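Local coordinates for RNA-directed RNA polymerase (Infectious pancreatic necrosis virus, PDB 2YI9), which probably copies the viral RNA genome as an RNA-dependent RNA polymerase, found both free and covalently attached to the genomic RNA, at residues P62-T67 against T99-P104; I125-Q130 against K632-D637; T397-D402 against N498-E503. All coordinates share one frame; numbering follows the deposited sequence.

Contact 1: residues P62-T67 against T99-P104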
ATOM      1  N   PRO A  62      27.649  -7.331   7.032  1.00 22.55           N
ATOM      2  CA  PRO A  62      26.970  -8.019   5.918  1.00 22.09           C
ATOM      3  C   PRO A  62      26.873  -9.533   6.042  1.00 25.91           C
ATOM      4  O   PRO A  62      27.763 -10.182   6.590  1.00 26.75           O
ATOM      5  CB  PRO A  62      27.768  -7.571   4.679  1.00 23.63           C
ATOM      6  CG  PRO A  62      29.141  -7.265   5.217  1.00 27.99           C
ATOM      7  CD  PRO A  62      28.897  -6.668   6.575  1.00 23.71           C
ATOM      8  N   ARG A  63      25.772 -10.080   5.536  1.00 18.77           N
ATOM      9  CA  ARG A  63      25.522 -11.510   5.505  1.00 18.30           C
ATOM     10  C   ARG A  63      25.606 -11.975   4.048  1.00 23.60           C
ATOM     11  O   ARG A  63      25.351 -11.192   3.102  1.00 20.87           O
ATOM     12  CB  ARG A  63      24.168 -11.832   6.153  1.00 18.55           C
ATOM     13  CG  ARG A  63      24.077 -11.382   7.629  1.00 20.82           C
ATOM     14  CD  ARG A  63      22.697 -10.868   8.005  1.00 22.29           C
ATOM     15  NE  ARG A  63      22.302  -9.688   7.217  1.00 22.49           N
ATOM     16  CZ  ARG A  63      21.135  -9.061   7.318  1.00 28.47           C
ATOM     17  NH1 ARG A  63      20.207  -9.493   8.172  1.00 14.83           N
ATOM     18  NH2 ARG A  63      20.864  -8.026   6.533  1.00 18.18           N
ATOM     19  N   ALA A  64      26.030 -13.230   3.867  1.00 21.61           N
ATOM     20  CA  ALA A  64      26.258 -13.830   2.550  1.00 20.30           C
ATOM     21  C   ALA A  64      25.182 -14.844   2.195  1.00 23.73           C
ATOM     22  O   ALA A  64      24.512 -15.385   3.078  1.00 21.54           O
ATOM     23  CB  ALA A  64      27.640 -14.480   2.522  1.00 20.72           C
ATOM     24  N   ILE A  65      24.970 -15.047   0.889  1.00 21.28           N
ATOM     25  CA  ILE A  65      23.961 -15.984   0.380  1.00 19.57           C
ATOM     26  C   ILE A  65      24.673 -17.073  -0.419  1.00 22.14           C
ATOM     27  O   ILE A  65      25.485 -16.745  -1.289  1.00 19.55           O
ATOM     28  CB  ILE A  65      22.868 -15.277  -0.488  1.00 21.40           C
ATOM     29  CG1 ILE A  65      22.228 -14.082   0.257  1.00 20.77           C
ATOM     30  CG2 ILE A  65      21.784 -16.291  -0.973  1.00 21.75           C
ATOM     31  CD1 ILE A  65      21.252 -13.196  -0.576  1.00 29.44           C
ATOM     32  N   PRO A  66      24.358 -18.372  -0.170  1.00 20.32           N
ATOM     33  CA  PRO A  66      24.968 -19.442  -0.984  1.00 19.50           C
ATOM     34  C   PRO A  66      24.615 -19.293  -2.461  1.00 24.94           C
ATOM     35  O   PRO A  66      23.538 -18.788  -2.810  1.00 23.61           O
ATOM     36  CB  PRO A  66      24.351 -20.727  -0.402  1.00 20.77           C
ATOM     37  CG  PRO A  66      23.945 -20.344   1.022  1.00 24.44           C
ATOM     38  CD  PRO A  66      23.417 -18.934   0.833  1.00 20.47           C
ATOM     39  N   THR A  67      25.524 -19.738  -3.336  1.00 23.21           N
ATOM     40  CA  THR A  67      25.271 -19.722  -4.777  1.00 22.63           C
ATOM     41  C   THR A  67      24.127 -20.689  -5.143  1.00 26.18           C
ATOM     42  O   THR A  67      23.780 -21.577  -4.356  1.00 23.36           O
ATOM     43  CB  THR A  67      26.552 -20.014  -5.555  1.00 23.89           C
ATOM     44  OG1 THR A  67      27.148 -21.197  -5.025  1.00 23.05           O
ATOM     45  CG2 THR A  67      27.535 -18.835  -5.515  1.00 22.08           C
ATOM     46  N   THR A  99      27.976 -24.476  -2.317  1.00 29.76           N
ATOM     47  CA  THR A  99      29.063 -24.649  -1.347  1.00 30.14           C
ATOM     48  C   THR A  99      29.750 -23.333  -0.985  1.00 33.32           C
ATOM     49  O   THR A  99      30.481 -23.276   0.001  1.00 35.33           O
ATOM     50  CB  THR A  99      30.072 -25.669  -1.868  1.00 38.84           C
ATOM     51  OG1 THR A  99      30.587 -25.205  -3.123  1.00 42.72           O
ATOM     52  CG2 THR A  99      29.454 -27.063  -2.037  1.00 37.81           C
ATOM     53  N   THR A 100      29.536 -22.282  -1.792  1.00 26.50           N
ATOM     54  CA  THR A 100      30.170 -20.979  -1.606  1.00 24.31           C
ATOM     55  C   THR A 100      29.109 -19.927  -1.418  1.00 25.08           C
ATOM     56  O   THR A 100      28.098 -19.942  -2.119  1.00 24.98           O
ATOM     57  CB  THR A 100      31.058 -20.660  -2.832  1.00 25.27           C
ATOM     58  OG1 THR A 100      30.258 -20.785  -4.006  1.00 26.32           O
ATOM     59  CG2 THR A 100      32.268 -21.580  -2.934  1.00 15.72           C
ATOM     60  N   ALA A 101      29.324 -19.011  -0.483  1.00 20.68           N
ATOM     61  CA  ALA A 101      28.362 -17.941  -0.228  1.00 20.27           C
ATOM     62  C   ALA A 101      28.982 -16.578  -0.503  1.00 21.42           C
ATOM     63  O   ALA A 101      30.141 -16.368  -0.204  1.00 20.86           O
ATOM     64  CB  ALA A 101      27.809 -18.027   1.200  1.00 20.87           C
ATOM     65  N   PHE A 102      28.208 -15.657  -1.091  1.00 18.54           N
ATOM     66  CA  PHE A 102      28.701 -14.324  -1.443  1.00 17.83           C
ATOM     67  C   PHE A 102      27.768 -13.238  -0.990  1.00 21.56           C
ATOM     68  O   PHE A 102      26.587 -13.498  -0.760  1.00 20.69           O
ATOM     69  CB  PHE A 102      28.983 -14.213  -2.959  1.00 18.44           C
ATOM     70  CG  PHE A 102      30.076 -15.169  -3.395  1.00 19.43           C
ATOM     71  CD1 PHE A 102      31.393 -14.985  -2.976  1.00 20.20           C
ATOM     72  CD2 PHE A 102      29.773 -16.295  -4.152  1.00 20.49           C
ATOM     73  CE1 PHE A 102      32.393 -15.899  -3.331  1.00 23.34           C
ATOM     74  CE2 PHE A 102      30.767 -17.197  -4.519  1.00 21.24           C
ATOM     75  CZ  PHE A 102      32.076 -16.993  -4.105  1.00 21.80           C
ATOM     76  N   TYR A 103      28.306 -12.017  -0.844  1.00 17.79           N
ATOM     77  CA  TYR A 103      27.521 -10.857  -0.448  1.00 17.09           C
ATOM     78  C   TYR A 103      26.717 -10.357  -1.633  1.00 21.02           C
ATOM     79  O   TYR A 103      27.276 -10.204  -2.723  1.00 20.09           O
ATOM     80  CB  TYR A 103      28.405  -9.732   0.114  1.00 16.94           C
ATOM     81  CG  TYR A 103      29.218 -10.171   1.311  1.00 18.32           C
ATOM     82  CD1 TYR A 103      28.601 -10.515   2.511  1.00 19.47           C
ATOM     83  CD2 TYR A 103      30.606 -10.262   1.241  1.00 20.25           C
ATOM     84  CE1 TYR A 103      29.345 -10.951   3.609  1.00 20.86           C
ATOM     85  CE2 TYR A 103      31.364 -10.652   2.347  1.00 21.26           C
ATOM     86  CZ  TYR A 103      30.727 -10.997   3.529  1.00 27.97           C
ATOM     87  OH  TYR A 103      31.445 -11.407   4.623  1.00 32.07           O
ATOM     88  N   PRO A 104      25.398 -10.153  -1.449  1.00 16.97           N
ATOM     89  CA  PRO A 104      24.571  -9.644  -2.573  1.00 17.22           C
ATOM     90  C   PRO A 104      24.811  -8.159  -2.843  1.00 21.74           C
ATOM     91  O   PRO A 104      25.201  -7.414  -1.944  1.00 20.61           O
ATOM     92  CB  PRO A 104      23.132  -9.870  -2.092  1.00 17.54           C
ATOM     93  CG  PRO A 104      23.224  -9.759  -0.580  1.00 21.74           C
ATOM     94  CD  PRO A 104      24.594 -10.362  -0.226  1.00 18.11           C
TER
HETATM   95  O   HOH W   1      30.484 -10.192   7.310  1.00 50.15           O
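Strands 65-67 and 100-102 run side by side with their directions 129° apart, a strongly twisted antiparallel pair in which I65 and F102 form the hydrogen-bonded pair and P66 and A101 the non-hydrogen-bonded one. I65 N donates a hydrogen bond to F102 O over 2.8 Å, almost straight at 172°, and F102 N returns a bond of 2.9 Å to I65 O. T67 N reaches T100 O at 2.9 Å. P66 lacks an N-H, but opposite A101, at a non-hydrogen-bonded position, none would be used toward this strand. The CA atoms of P66 and A101 come within 3.8 Å, an approach consistent with the small side chain of A101.

Strand 65-72 is the middle of a three-stranded antiparallel sheet, with 92-98 on its other side, and T67 also bonds to the backbone of G98. Chain 99-104 returns along the central strand after a corner at T99.

The side chains divide between the two faces. Beside the P66-A101 pair, A64 CB and A101 CB meet at 3.8 Å. I65 and F102 share the other face; T67 CG2 comes to the F102 ring, in its plane, 3.6 Å from CD2 at the edge. With chi1 of 51°, T67 OG1 sits between backbone N and carbonyl carbon and makes only a weak 3.3 Å hydrogen bond to T100 OG1. The side chains of I65 and P104 cross at about a right angle, I65 CD1 touching P104 CG, rigid proline against branched aliphatic. At the far end Y103 lays one ring face beneath P62 CG, while R63 O approaches its edge in plane, 3.4 Å from CD1; a water bridges P62 O and Y103 OH. R63 turns away from this pairing, its guanidinium bound by S456 and the carbonyl of L789.

Contact 2: residues I125-Q130 against K632-D637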
ATOM      1  N   ILE A 125       5.647  18.709 -23.562  1.00 20.65           N
ATOM      2  CA  ILE A 125       5.819  19.986 -24.256  1.00 22.18           C
ATOM      3  C   ILE A 125       4.758  20.160 -25.352  1.00 26.05           C
ATOM      4  O   ILE A 125       4.323  21.294 -25.606  1.00 25.08           O
ATOM      5  CB  ILE A 125       7.286  20.194 -24.765  1.00 25.43           C
ATOM      6  CG1 ILE A 125       8.297  20.199 -23.593  1.00 25.18           C
ATOM      7  CG2 ILE A 125       7.446  21.471 -25.638  1.00 27.66           C
ATOM      8  CD1 ILE A 125       8.046  21.192 -22.439  1.00 24.13           C
ATOM      9  N   THR A 126       4.338  19.043 -25.980  1.00 21.66           N
ATOM     10  CA  THR A 126       3.290  19.066 -27.005  1.00 22.38           C
ATOM     11  C   THR A 126       1.989  19.589 -26.365  1.00 24.32           C
ATOM     12  O   THR A 126       1.367  20.491 -26.914  1.00 23.91           O
ATOM     13  CB  THR A 126       3.129  17.691 -27.676  1.00 26.56           C
ATOM     14  OG1 THR A 126       4.399  17.304 -28.190  1.00 29.69           O
ATOM     15  CG2 THR A 126       2.150  17.731 -28.830  1.00 22.55           C
ATOM     16  N   LEU A 127       1.622  19.056 -25.188  1.00 19.94           N
ATOM     17  CA  LEU A 127       0.434  19.522 -24.476  1.00 19.48           C
ATOM     18  C   LEU A 127       0.570  21.010 -24.096  1.00 21.65           C
ATOM     19  O   LEU A 127      -0.363  21.776 -24.318  1.00 21.72           O
ATOM     20  CB  LEU A 127       0.114  18.646 -23.242  1.00 18.60           C
ATOM     21  CG  LEU A 127      -1.095  19.097 -22.395  1.00 21.88           C
ATOM     22  CD1 LEU A 127      -2.388  19.054 -23.215  1.00 21.08           C
ATOM     23  CD2 LEU A 127      -1.201  18.280 -21.108  1.00 21.65           C
ATOM     24  N   LEU A 128       1.747  21.422 -23.596  1.00 18.60           N
ATOM     25  CA  LEU A 128       2.018  22.823 -23.247  1.00 19.13           C
ATOM     26  C   LEU A 128       1.753  23.763 -24.449  1.00 24.14           C
ATOM     27  O   LEU A 128       1.098  24.797 -24.291  1.00 25.49           O
ATOM     28  CB  LEU A 128       3.460  22.992 -22.727  1.00 19.04           C
ATOM     29  CG  LEU A 128       3.877  24.435 -22.350  1.00 23.54           C
ATOM     30  CD1 LEU A 128       3.043  24.979 -21.201  1.00 22.92           C
ATOM     31  CD2 LEU A 128       5.374  24.529 -22.063  1.00 24.55           C
ATOM     32  N   LYS A 129       2.235  23.376 -25.644  1.00 20.06           N
ATOM     33  CA  LYS A 129       2.033  24.147 -26.865  1.00 20.85           C
ATOM     34  C   LYS A 129       0.549  24.192 -27.252  1.00 22.62           C
ATOM     35  O   LYS A 129       0.046  25.263 -27.587  1.00 20.52           O
ATOM     36  CB  LYS A 129       2.895  23.592 -28.009  1.00 24.32           C
ATOM     37  CG  LYS A 129       4.371  23.933 -27.871  1.00 36.64           C
ATOM     38  CD  LYS A 129       5.232  23.069 -28.789  1.00 41.14           C
ATOM     39  CE  LYS A 129       6.680  23.480 -28.754  1.00 48.94           C
ATOM     40  NZ  LYS A 129       7.544  22.539 -29.522  1.00 55.81           N
ATOM     41  N   GLN A 130      -0.157  23.044 -27.147  1.00 19.29           N
ATOM     42  CA  GLN A 130      -1.597  22.958 -27.445  1.00 18.81           C
ATOM     43  C   GLN A 130      -2.421  23.804 -26.466  1.00 19.58           C
ATOM     44  O   GLN A 130      -3.345  24.473 -26.892  1.00 19.37           O
ATOM     45  CB  GLN A 130      -2.082  21.486 -27.467  1.00 19.05           C
ATOM     46  CG  GLN A 130      -1.497  20.676 -28.641  1.00 17.29           C
ATOM     47  CD  GLN A 130      -1.796  21.257 -30.001  1.00 28.48           C
ATOM     48  OE1 GLN A 130      -0.900  21.520 -30.801  1.00 30.55           O
ATOM     49  NE2 GLN A 130      -3.041  21.557 -30.276  1.00 18.27           N
ATOM     50  N   LYS A 632      -8.787  16.848 -25.578  1.00 15.16           N
ATOM     51  CA  LYS A 632      -9.788  16.318 -26.511  1.00 16.69           C
ATOM     52  C   LYS A 632      -9.257  16.426 -27.945  1.00 20.56           C
ATOM     53  O   LYS A 632      -9.332  15.449 -28.698  1.00 19.92           O
ATOM     54  CB  LYS A 632     -11.134  17.059 -26.406  1.00 19.82           C
ATOM     55  CG  LYS A 632     -12.185  16.530 -27.386  1.00 20.56           C
ATOM     56  CD  LYS A 632     -13.516  17.308 -27.337  1.00 26.72           C
ATOM     57  CE  LYS A 632     -14.569  16.546 -28.111  1.00 39.36           C
ATOM     58  NZ  LYS A 632     -15.966  16.859 -27.688  1.00 57.55           N
ATOM     59  N   HIS A 633      -8.727  17.606 -28.322  1.00 17.04           N
ATOM     60  CA  HIS A 633      -8.170  17.805 -29.659  1.00 18.55           C
ATOM     61  C   HIS A 633      -7.076  16.760 -29.941  1.00 22.61           C
ATOM     62  O   HIS A 633      -7.082  16.156 -30.995  1.00 22.34           O
ATOM     63  CB  HIS A 633      -7.578  19.217 -29.813  1.00 19.17           C
ATOM     64  CG  HIS A 633      -6.722  19.363 -31.038  1.00 22.85           C
ATOM     65  ND1 HIS A 633      -7.286  19.518 -32.296  1.00 25.18           N
ATOM     66  CD2 HIS A 633      -5.375  19.328 -31.164  1.00 24.22           C
ATOM     67  CE1 HIS A 633      -6.270  19.603 -33.140  1.00 24.51           C
ATOM     68  NE2 HIS A 633      -5.100  19.495 -32.505  1.00 24.85           N
ATOM     69  N   MET A 634      -6.160  16.572 -29.007  1.00 20.66           N
ATOM     70  CA  MET A 634      -5.047  15.631 -29.159  1.00 22.38           C
ATOM     71  C   MET A 634      -5.482  14.179 -29.303  1.00 25.88           C
ATOM     72  O   MET A 634      -5.001  13.513 -30.212  1.00 24.51           O
ATOM     73  CB  MET A 634      -4.034  15.819 -28.051  1.00 25.01           C
ATOM     74  CG  MET A 634      -3.347  17.165 -28.164  1.00 31.43           C
ATOM     75  SD  MET A 634      -2.300  17.484 -26.752  1.00 37.52           S
ATOM     76  CE  MET A 634      -0.856  16.656 -27.335  1.00 34.18           C
ATOM     77  N   SER A 635      -6.433  13.710 -28.466  1.00 22.43           N
ATOM     78  CA  SER A 635      -6.930  12.347 -28.616  1.00 22.04           C
ATOM     79  C   SER A 635      -7.725  12.191 -29.910  1.00 23.66           C
ATOM     80  O   SER A 635      -7.497  11.211 -30.595  1.00 24.12           O
ATOM     81  CB  SER A 635      -7.727  11.887 -27.396  1.00 24.81           C
ATOM     82  OG  SER A 635      -8.842  12.727 -27.210  1.00 40.93           O
ATOM     83  N   LEU A 636      -8.588  13.166 -30.284  1.00 19.72           N
ATOM     84  CA  LEU A 636      -9.377  13.092 -31.532  1.00 20.17           C
ATOM     85  C   LEU A 636      -8.500  13.107 -32.773  1.00 23.54           C
ATOM     86  O   LEU A 636      -8.808  12.423 -33.744  1.00 23.62           O
ATOM     87  CB  LEU A 636     -10.449  14.210 -31.665  1.00 20.81           C
ATOM     88  CG  LEU A 636     -11.665  14.161 -30.710  1.00 27.04           C
ATOM     89  CD1 LEU A 636     -12.703  15.181 -31.105  1.00 25.72           C
ATOM     90  CD2 LEU A 636     -12.309  12.766 -30.636  1.00 28.52           C
ATOM     91  N   ASP A 637      -7.428  13.913 -32.754  1.00 18.76           N
ATOM     92  CA  ASP A 637      -6.497  14.020 -33.875  1.00 18.28           C
ATOM     93  C   ASP A 637      -5.792  12.674 -34.086  1.00 21.58           C
ATOM     94  O   ASP A 637      -5.642  12.233 -35.212  1.00 20.06           O
ATOM     95  CB  ASP A 637      -5.467  15.128 -33.610  1.00 19.54           C
ATOM     96  CG  ASP A 637      -4.458  15.245 -34.733  1.00 36.55           C
ATOM     97  OD1 ASP A 637      -4.844  15.687 -35.823  1.00 40.07           O
ATOM     98  OD2 ASP A 637      -3.303  14.801 -34.543  1.00 44.67           O
TER
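M634 and the side chains of T126, L127 and Q130 make the apolar part of this contact between helices 125-137 and 625-645. The two short helical segments have directions 118° apart and axes still 11.2 Å from each other at closest approach, so the gap is bridged by side chains alone. A long, flexible thioether suits that span. M634 leaves its helix with CG anti to the carbonyl carbon (chi1 -67°), runs extended through chi2 and bends only at chi3, which brings the terminal methyl over T126. M634 CE meets T126 CG2 at 3.5 Å. The sulfur touches two partners: L127 CD1, whose side chain crosses M634 at about a right angle, comes within 3.9 Å of M634 SD, and Q130 CG packs at 3.8 Å from the same atom. L127 also leans on L627 and A630 of the helix that carries M634, and Y613 of helix 604-621 touches M634.

The polar group in the contact behaves differently. The Q130 chain bends at chi2 and NE2 comes obliquely to the imidazole, 3.3 Å from H633 CD2; the amide and ring planes are 17° apart, but the pair is no stack. F134, farther along the first helix, also meets this imidazole.

No hydrogen bond links the two segments. This is helix-helix packing at a steep angle, a methionine reaching across to three side chains of the other helix, and it joins a helix from early in the chain to one of the thumb domain, in plain structural packing.

Contact 3: residues T397-D402 against N498-E503. With MG (magnesium ion), chain F.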
ATOM      1  N   THR A 397     -14.975  22.491  10.131  1.00 25.41           N
ATOM      2  CA  THR A 397     -13.671  22.454   9.461  1.00 24.39           C
ATOM      3  C   THR A 397     -13.309  21.020   9.099  1.00 26.84           C
ATOM      4  O   THR A 397     -13.544  20.101   9.885  1.00 26.18           O
ATOM      5  CB  THR A 397     -12.575  23.122  10.357  1.00 28.65           C
ATOM      6  OG1 THR A 397     -13.059  24.353  10.908  1.00 26.36           O
ATOM      7  CG2 THR A 397     -11.253  23.389   9.604  1.00 26.49           C
ATOM      8  N   TRP A 398     -12.747  20.835   7.900  1.00 22.63           N
ATOM      9  CA  TRP A 398     -12.269  19.540   7.427  1.00 20.92           C
ATOM     10  C   TRP A 398     -10.747  19.523   7.571  1.00 24.16           C
ATOM     11  O   TRP A 398     -10.067  20.416   7.065  1.00 25.55           O
ATOM     12  CB  TRP A 398     -12.684  19.327   5.972  1.00 18.63           C
ATOM     13  CG  TRP A 398     -12.163  18.062   5.354  1.00 19.09           C
ATOM     14  CD1 TRP A 398     -11.066  17.932   4.544  1.00 21.40           C
ATOM     15  CD2 TRP A 398     -12.760  16.750   5.436  1.00 18.01           C
ATOM     16  NE1 TRP A 398     -10.954  16.627   4.105  1.00 19.95           N
ATOM     17  CE2 TRP A 398     -11.985  15.884   4.635  1.00 21.09           C
ATOM     18  CE3 TRP A 398     -13.888  16.230   6.099  1.00 19.10           C
ATOM     19  CZ2 TRP A 398     -12.318  14.528   4.452  1.00 19.39           C
ATOM     20  CZ3 TRP A 398     -14.200  14.887   5.931  1.00 20.03           C
ATOM     21  CH2 TRP A 398     -13.411  14.050   5.128  1.00 19.84           C
ATOM     22  N   TYR A 399     -10.219  18.516   8.270  1.00 19.53           N
ATOM     23  CA  TYR A 399      -8.779  18.362   8.458  1.00 20.21           C
ATOM     24  C   TYR A 399      -8.296  17.106   7.793  1.00 25.00           C
ATOM     25  O   TYR A 399      -8.854  16.036   8.020  1.00 23.82           O
ATOM     26  CB  TYR A 399      -8.398  18.309   9.953  1.00 20.55           C
ATOM     27  CG  TYR A 399      -8.838  19.533  10.719  1.00 21.43           C
ATOM     28  CD1 TYR A 399      -8.026  20.667  10.785  1.00 23.21           C
ATOM     29  CD2 TYR A 399     -10.074  19.568  11.368  1.00 21.42           C
ATOM     30  CE1 TYR A 399      -8.440  21.812  11.467  1.00 24.40           C
ATOM     31  CE2 TYR A 399     -10.484  20.692  12.077  1.00 22.00           C
ATOM     32  CZ  TYR A 399      -9.661  21.811  12.128  1.00 31.02           C
ATOM     33  OH  TYR A 399     -10.084  22.935  12.797  1.00 31.66           O
ATOM     34  N   SER A 400      -7.256  17.236   6.988  1.00 22.11           N
ATOM     35  CA  SER A 400      -6.605  16.103   6.368  1.00 22.08           C
ATOM     36  C   SER A 400      -5.264  15.985   7.092  1.00 26.59           C
ATOM     37  O   SER A 400      -4.454  16.922   7.080  1.00 25.50           O
ATOM     38  CB  SER A 400      -6.404  16.321   4.873  1.00 24.11           C
ATOM     39  OG  SER A 400      -5.718  15.198   4.348  1.00 24.65           O
ATOM     40  N   ILE A 401      -5.079  14.862   7.806  1.00 21.81           N
ATOM     41  CA  ILE A 401      -3.895  14.603   8.615  1.00 20.58           C
ATOM     42  C   ILE A 401      -3.131  13.424   8.038  1.00 23.83           C
ATOM     43  O   ILE A 401      -3.742  12.449   7.596  1.00 24.09           O
ATOM     44  CB  ILE A 401      -4.320  14.374  10.099  1.00 24.26           C
ATOM     45  CG1 ILE A 401      -4.969  15.648  10.702  1.00 23.74           C
ATOM     46  CG2 ILE A 401      -3.159  13.852  11.007  1.00 26.16           C
ATOM     47  CD1 ILE A 401      -6.140  15.358  11.586  1.00 22.12           C
ATOM     48  N   ASP A 402      -1.795  13.506   8.042  1.00 19.09           N
ATOM     49  CA  ASP A 402      -0.974  12.376   7.603  1.00 17.42           C
ATOM     50  C   ASP A 402      -0.023  12.024   8.688  1.00 19.46           C
ATOM     51  O   ASP A 402       0.524  12.909   9.341  1.00 19.69           O
ATOM     52  CB  ASP A 402      -0.150  12.714   6.338  1.00 18.80           C
ATOM     53  CG  ASP A 402      -0.963  12.907   5.080  1.00 32.23           C
ATOM     54  OD1 ASP A 402      -1.906  12.125   4.853  1.00 32.85           O
ATOM     55  OD2 ASP A 402      -0.671  13.848   4.328  1.00 41.24           O
ATOM     56  N   ASN A 498      -9.057  20.039  19.060  1.00 24.40           N
ATOM     57  CA  ASN A 498      -9.007  20.507  17.678  1.00 23.96           C
ATOM     58  C   ASN A 498      -7.606  20.237  17.075  1.00 26.79           C
ATOM     59  O   ASN A 498      -6.615  20.534  17.742  1.00 27.37           O
ATOM     60  CB  ASN A 498      -9.372  22.015  17.601  1.00 19.09           C
ATOM     61  CG  ASN A 498      -9.404  22.502  16.181  1.00 32.05           C
ATOM     62  OD1 ASN A 498      -8.370  22.818  15.594  1.00 30.80           O
ATOM     63  ND2 ASN A 498     -10.569  22.443  15.551  1.00 24.51           N
ATOM     64  N   PRO A 499      -7.509  19.700  15.834  1.00 23.04           N
ATOM     65  CA  PRO A 499      -6.187  19.411  15.246  1.00 23.52           C
ATOM     66  C   PRO A 499      -5.157  20.542  15.180  1.00 29.76           C
ATOM     67  O   PRO A 499      -3.959  20.251  15.113  1.00 29.59           O
ATOM     68  CB  PRO A 499      -6.529  18.845  13.865  1.00 25.11           C
ATOM     69  CG  PRO A 499      -7.891  18.240  14.044  1.00 29.03           C
ATOM     70  CD  PRO A 499      -8.593  19.227  14.942  1.00 24.60           C
ATOM     71  N   MET A 500      -5.603  21.816  15.251  1.00 26.43           N
ATOM     72  CA  MET A 500      -4.707  22.984  15.198  1.00 26.69           C
ATOM     73  C   MET A 500      -4.130  23.382  16.561  1.00 34.46           C
ATOM     74  O   MET A 500      -3.379  24.350  16.635  1.00 35.94           O
ATOM     75  CB  MET A 500      -5.415  24.202  14.564  1.00 28.19           C
ATOM     76  CG  MET A 500      -5.952  23.949  13.160  1.00 31.14           C
ATOM     77  SD  MET A 500      -4.786  23.123  12.031  1.00 35.41           S
ATOM     78  CE  MET A 500      -3.601  24.472  11.745  1.00 32.12           C
ATOM     79  N   THR A 501      -4.481  22.656  17.635  1.00 30.42           N
ATOM     80  CA  THR A 501      -4.053  22.995  18.992  1.00 29.84           C
ATOM     81  C   THR A 501      -2.867  22.166  19.454  1.00 34.39           C
ATOM     82  O   THR A 501      -2.600  21.092  18.901  1.00 33.40           O
ATOM     83  CB  THR A 501      -5.238  22.867  19.978  1.00 30.25           C
ATOM     84  OG1 THR A 501      -5.610  21.485  20.085  1.00 26.82           O
ATOM     85  CG2 THR A 501      -6.455  23.738  19.579  1.00 24.59           C
ATOM     86  N   LYS A 502      -2.192  22.644  20.517  1.00 31.83           N
ATOM     87  CA  LYS A 502      -1.075  21.957  21.147  1.00 32.54           C
ATOM     88  C   LYS A 502      -1.539  20.623  21.752  1.00 36.12           C
ATOM     89  O   LYS A 502      -0.780  19.652  21.723  1.00 36.96           O
ATOM     90  CB  LYS A 502      -0.408  22.836  22.219  1.00 35.89           C
ATOM     91  CG  LYS A 502       0.986  22.313  22.578  1.00 54.81           C
ATOM     92  CD  LYS A 502       1.644  23.043  23.737  1.00 70.87           C
ATOM     93  CE  LYS A 502       3.065  22.562  23.950  1.00 79.48           C
ATOM     94  NZ  LYS A 502       3.112  21.236  24.622  1.00 83.15           N
ATOM     95  N   GLU A 503      -2.790  20.569  22.269  1.00 30.71           N
ATOM     96  CA  GLU A 503      -3.355  19.344  22.857  1.00 30.41           C
ATOM     97  C   GLU A 503      -3.435  18.213  21.824  1.00 30.52           C
ATOM     98  O   GLU A 503      -3.232  17.058  22.171  1.00 29.87           O
ATOM     99  CB  GLU A 503      -4.709  19.590  23.540  1.00 32.04           C
ATOM    100  CG  GLU A 503      -4.636  20.427  24.817  1.00 42.23           C
ATOM    101  CD  GLU A 503      -4.326  21.909  24.658  1.00 59.62           C
ATOM    102  OE1 GLU A 503      -4.614  22.480  23.580  1.00 48.53           O
ATOM    103  OE2 GLU A 503      -3.753  22.492  25.604  1.00 58.50           O
TER
HETATM  104 MG    MG F1793      -3.262  12.172   3.310  1.00 28.49          MG
HETATM  105  O   HOH W   2      -4.629  12.699   4.961  1.00 20.35           O
HETATM  106  O   HOH W   3      -2.882  14.174   2.880  1.00 25.59           O
HETATM  107  O   HOH W   4      -1.740  11.500   1.783  1.00 24.44           O
HETATM  108  O   HOH W   5      -4.782  12.158   1.956  1.00 28.20           O
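P499 packs over one face of the Y399 ring where a type I turn, N498 to T501, lies under the palm sheet of the polymerase, the antiparallel sheet whose strand 397-403 also carries a magnesium ligand. This is the tight side. P499 CG sits 3.8 Å from the centroid of the Y399 ring and 19° off the normal, a CH-pi contact from the rigid proline ring. I401 CD1 reaches the same CG from two residues along the strand, because Y399 and I401 point to the same side of the sheet.

At the far end of the tyrosine, N498 ND2 donates to Y399 OH at 2.8 Å, with the hydroxyl lying in the amide plane although amide and phenol planes are 81° apart. The amide is gripped from several sides: ND2 also donates a hydrogen bond to D395, and OD1 accepts from M500 N in an Asx turn, which fixes its rotation. N498 O receives both T501 N and T501 OG1, steadying the N-cap position of helix 502-505.

The looser side belongs to M500, an exposed residue whose chain bends at chi2 and chi3. M500 CG touches Y399 CE1 at 3.7 Å, and the sulfur makes an oblique Met-aromatic contact, 5.1 Å from the ring centroid.

Across the sheet from this packing, S400 and D402 face the magnesium and its waters. N389 completes the coordination, and water 2 joins the ion to S400 OG and I401 O. D402 OD1 binds the magnesium at 2.0 Å, while D402 OD2 accepts from water 3 at 2.7 Å.

Overall arrangement
The three contacts are separate: no two touch, their nearest atoms lie from about 26 Å to about 39 Å apart, and no helix or strand is common to two of them. Contact 3 is the buried one, contact 2 partly buried and contact 1 largely at the surface, on the opposite side of the chain's centre from contact 3. Contact 1 relies on backbone pairing between strands, contact 2 on side chains reaching between helices, and contact 3 on a ring face and a hydrogen bond from an asparagine amide, on the strand that also binds magnesium. Along the chain contact 1 closes before the others begin, whereas contact 3 is nested within the loop closed by contact 2.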